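PDB 4YX5: surface presentation of antigens protein SpaO from Salmonella typhimurium, which takes part in the type III secretory pathway that presents the surface determinants Salmonella needs to enter mammalian cells. Local coordinates for the interface of chains B and A. Residues are numbered along the deposited sequence; one frame, centred on the assembly and turned at random. Chains: chain A, Surface presentation of antigens protein SpaO; chain B, Surface presentation of antigens protein SpaO.

The interface of chains B and A. Residues chain B 16-19, 35-37; chain A 7-9, 40, 54, 61-63.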
ATOM      1  N   ILE B  16       3.753   0.527  -0.774  1.00 44.56           N
ATOM      2  CA  ILE B  16       4.954   1.342  -0.898  1.00 46.42           C
ATOM      3  C   ILE B  16       5.957   0.976   0.187  1.00 52.46           C
ATOM      4  O   ILE B  16       7.095   1.429   0.162  1.00 53.48           O
ATOM      5  CB  ILE B  16       4.671   2.857  -0.793  1.00 37.22           C
ATOM      6  CG1 ILE B  16       4.247   3.241   0.621  1.00 42.71           C
ATOM      7  CG2 ILE B  16       3.616   3.278  -1.726  1.00 44.92           C
ATOM      8  CD1 ILE B  16       3.742   4.646   0.699  1.00 48.80           C
ATOM      9  N   GLY B  17       5.542   0.171   1.154  1.00 51.37           N
ATOM     10  CA  GLY B  17       6.488  -0.230   2.163  1.00 47.61           C
ATOM     11  C   GLY B  17       6.051  -1.201   3.227  1.00 48.98           C
ATOM     12  O   GLY B  17       4.877  -1.433   3.462  1.00 56.74           O
ATOM     13  N   SER B  18       7.054  -1.727   3.905  1.00 49.80           N
ATOM     14  CA  SER B  18       6.904  -2.752   4.903  1.00 51.17           C
ATOM     15  C   SER B  18       7.702  -2.352   6.150  1.00 56.21           C
ATOM     16  O   SER B  18       8.707  -1.648   6.053  1.00 53.99           O
ATOM     17  CB  SER B  18       7.374  -4.094   4.313  1.00 62.55           C
ATOM     18  OG  SER B  18       7.994  -4.916   5.291  1.00 93.72           O
ATOM     19  N   SER B  19       7.244  -2.781   7.320  1.00 60.38           N
ATOM     20  CA  SER B  19       8.037  -2.650   8.548  1.00 58.67           C
ATOM     21  C   SER B  19       7.716  -3.750   9.532  1.00 53.21           C
ATOM     22  O   SER B  19       6.560  -4.039   9.769  1.00 62.77           O
ATOM     23  CB  SER B  19       7.811  -1.298   9.210  1.00 52.52           C
ATOM     24  OG  SER B  19       8.722  -0.349   8.700  1.00 60.56           O
ATOM     25  N   LEU B  35       5.130   6.305  12.082  1.00 55.15           N
ATOM     26  CA  LEU B  35       5.632   4.956  11.847  1.00 49.12           C
ATOM     27  C   LEU B  35       6.581   4.962  10.656  1.00 47.41           C
ATOM     28  O   LEU B  35       6.272   5.518   9.621  1.00 54.26           O
ATOM     29  CB  LEU B  35       4.499   3.978  11.603  1.00 54.14           C
ATOM     30  CG  LEU B  35       3.365   3.985  12.621  1.00 59.94           C
ATOM     31  CD1 LEU B  35       2.464   2.771  12.433  1.00 55.62           C
ATOM     32  CD2 LEU B  35       3.948   4.011  13.996  1.00 66.95           C
ATOM     33  N   LEU B  36       7.753   4.365  10.812  1.00 55.98           N
ATOM     34  CA  LEU B  36       8.760   4.436   9.772  1.00 50.93           C
ATOM     35  C   LEU B  36       8.692   3.238   8.835  1.00 54.51           C
ATOM     36  O   LEU B  36       8.393   2.118   9.242  1.00 56.03           O
ATOM     37  CB  LEU B  36      10.149   4.539  10.384  1.00 55.78           C
ATOM     38  CG  LEU B  36      10.660   5.815  11.061  1.00 59.97           C
ATOM     39  CD1 LEU B  36      12.102   5.565  11.499  1.00 62.58           C
ATOM     40  CD2 LEU B  36      10.577   7.063  10.174  1.00 51.16           C
ATOM     41  N   ILE B  37       8.964   3.495   7.567  1.00 52.29           N
ATOM     42  CA  ILE B  37       9.020   2.448   6.566  1.00 56.86           C
ATOM     43  C   ILE B  37      10.457   1.939   6.484  1.00 58.85           C
ATOM     44  O   ILE B  37      11.319   2.579   5.879  1.00 51.53           O
ATOM     45  CB  ILE B  37       8.567   2.959   5.172  1.00 54.88           C
ATOM     46  CG1 ILE B  37       7.203   3.624   5.257  1.00 53.11           C
ATOM     47  CG2 ILE B  37       8.509   1.824   4.169  1.00 55.09           C
ATOM     48  CD1 ILE B  37       6.968   4.561   4.143  1.00 50.98           C
TER
ATOM     49  N   LEU A   7       4.008  -4.733   9.310  1.00 59.66           N
ATOM     50  CA  LEU A   7       3.188  -3.601   8.913  1.00 52.67           C
ATOM     51  C   LEU A   7       3.377  -3.326   7.448  1.00 53.06           C
ATOM     52  O   LEU A   7       4.507  -3.305   6.959  1.00 60.65           O
ATOM     53  CB  LEU A   7       3.541  -2.354   9.704  1.00 50.21           C
ATOM     54  CG  LEU A   7       2.894  -2.203  11.074  1.00 51.79           C
ATOM     55  CD1 LEU A   7       3.065  -0.784  11.523  1.00 57.61           C
ATOM     56  CD2 LEU A   7       1.434  -2.578  11.051  1.00 61.11           C
ATOM     57  N   GLU A   8       2.268  -3.104   6.754  1.00 56.91           N
ATOM     58  CA  GLU A   8       2.275  -2.802   5.326  1.00 53.21           C
ATOM     59  C   GLU A   8       1.789  -1.381   5.111  1.00 54.11           C
ATOM     60  O   GLU A   8       0.815  -0.956   5.732  1.00 60.16           O
ATOM     61  CB  GLU A   8       1.384  -3.796   4.575  1.00 54.52           C
ATOM     62  CG  GLU A   8       1.697  -3.960   3.105  1.00 60.69           C
ATOM     63  CD  GLU A   8       1.097  -5.245   2.523  1.00 71.03           C
ATOM     64  OE1 GLU A   8      -0.126  -5.261   2.240  1.00 67.05           O
ATOM     65  OE2 GLU A   8       1.848  -6.239   2.346  1.00 74.41           O
ATOM     66  N   PHE A   9       2.456  -0.642   4.238  1.00 52.35           N
ATOM     67  CA  PHE A   9       2.016   0.719   3.913  1.00 54.71           C
ATOM     68  C   PHE A   9       1.408   0.787   2.532  1.00 50.07           C
ATOM     69  O   PHE A   9       2.113   0.678   1.529  1.00 49.97           O
ATOM     70  CB  PHE A   9       3.177   1.681   4.050  1.00 52.82           C
ATOM     71  CG  PHE A   9       3.752   1.673   5.414  1.00 52.09           C
ATOM     72  CD1 PHE A   9       3.362   2.603   6.338  1.00 64.42           C
ATOM     73  CD2 PHE A   9       4.617   0.677   5.805  1.00 58.55           C
ATOM     74  CE1 PHE A   9       3.870   2.575   7.612  1.00 62.58           C
ATOM     75  CE2 PHE A   9       5.117   0.640   7.078  1.00 61.11           C
ATOM     76  CZ  PHE A   9       4.740   1.591   7.981  1.00 54.82           C
ATOM     77  N   VAL A  40      -2.536   7.186   3.371  1.00 58.20           N
ATOM     78  CA  VAL A  40      -1.839   5.912   3.192  1.00 52.58           C
ATOM     79  C   VAL A  40      -2.342   4.954   4.237  1.00 54.05           C
ATOM     80  O   VAL A  40      -2.218   5.214   5.422  1.00 60.18           O
ATOM     81  CB  VAL A  40      -0.311   6.046   3.348  1.00 50.93           C
ATOM     82  CG1 VAL A  40       0.364   4.669   3.377  1.00 51.12           C
ATOM     83  CG2 VAL A  40       0.265   6.902   2.252  1.00 45.96           C
ATOM     84  N   LEU A  54       2.068  10.709   4.232  1.00 62.12           N
ATOM     85  CA  LEU A  54       3.447  10.295   4.021  1.00 55.60           C
ATOM     86  C   LEU A  54       4.417  11.417   4.372  1.00 58.55           C
ATOM     87  O   LEU A  54       4.232  12.547   3.933  1.00 74.59           O
ATOM     88  CB  LEU A  54       3.642   9.862   2.574  1.00 47.03           C
ATOM     89  CG  LEU A  54       5.023   9.290   2.280  1.00 56.83           C
ATOM     90  CD1 LEU A  54       5.202   7.886   2.879  1.00 52.40           C
ATOM     91  CD2 LEU A  54       5.316   9.291   0.791  1.00 46.78           C
ATOM     92  N   LEU A  61      11.454   7.262   5.140  1.00 72.92           N
ATOM     93  CA  LEU A  61      10.065   7.635   4.939  1.00 61.33           C
ATOM     94  C   LEU A  61       9.174   7.032   6.003  1.00 56.88           C
ATOM     95  O   LEU A  61       9.539   6.062   6.665  1.00 60.62           O
ATOM     96  CB  LEU A  61       9.589   7.193   3.565  1.00 67.97           C
ATOM     97  CG  LEU A  61       9.921   8.103   2.383  1.00 66.17           C
ATOM     98  CD1 LEU A  61       9.352   7.482   1.135  1.00 48.96           C
ATOM     99  CD2 LEU A  61       9.365   9.492   2.594  1.00 57.80           C
ATOM    100  N   GLY A  62       7.990   7.598   6.160  1.00 50.26           N
ATOM    101  CA  GLY A  62       7.121   7.158   7.221  1.00 41.01           C
ATOM    102  C   GLY A  62       5.756   7.751   7.043  1.00 51.25           C
ATOM    103  O   GLY A  62       5.533   8.547   6.141  1.00 55.72           O
ATOM    104  N   VAL A  63       4.849   7.361   7.922  1.00 50.32           N
ATOM    105  CA  VAL A  63       3.467   7.796   7.865  1.00 45.07           C
ATOM    106  C   VAL A  63       3.082   8.447   9.170  1.00 52.28           C
ATOM    107  O   VAL A  63       3.012   7.765  10.180  1.00 57.64           O
ATOM    108  CB  VAL A  63       2.511   6.615   7.597  1.00 48.43           C
ATOM    109  CG1 VAL A  63       1.091   7.054   7.746  1.00 47.70           C
ATOM    110  CG2 VAL A  63       2.739   6.036   6.204  1.00 46.85           C
TER
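Two antiparallel ladders join the SPOA2 part of SpaO (chain A, with the FliN C-terminal family sequence) to what the entry title implies is SPOA1 (chain B): strand 9-21 of B pairs with strand 5-10 of A, where B:Ser19 and A:Leu7 exchange both N-H...O=C bonds and A:Phe9 N donates to B:Gly17 O at 2.7 Å, and strand 34-37 of B pairs with strand 60-65 of A, where B:Leu35 and A:Val63 bond reciprocally and B:Ile37 N reaches A:Leu61 O at 2.8 Å. Next to the bridge of B:Gly17 with A:Phe9, B:Ile16 N also donates to A:Phe9 O, nearly along the C=O axis (178°).

A:Phe9 packs between the two ladders. With CG anti to its carbonyl carbon (chi1 -59°), its ring takes B:Ile37 CG1 over the centre of one face, 3.9 Å from the centroid, and has B:Ser19 CB at its edge. Within chain B, B:Ser19 OG ties the strands together, donating to a lone pair of B:Leu36 O, and also bonds B:Ser18 O. B:Ile37 runs past the ring in the opposite direction, its CD1 lying 3.8 Å from A:Leu61 CB and also touching A:Leu54 CD1. B:Ile16, its CG1 in the crowded position between N and carbonyl carbon (chi1 69°), crosses A:Phe9 at about a right angle and meets A:Leu54 tip to tip. B:Leu35 and A:Leu7 cross similarly, CD1 to CD1 at 3.7 Å.

Strands from both chains thus enclose a shared apolar core, as expected of the intertwined FliN-type fold.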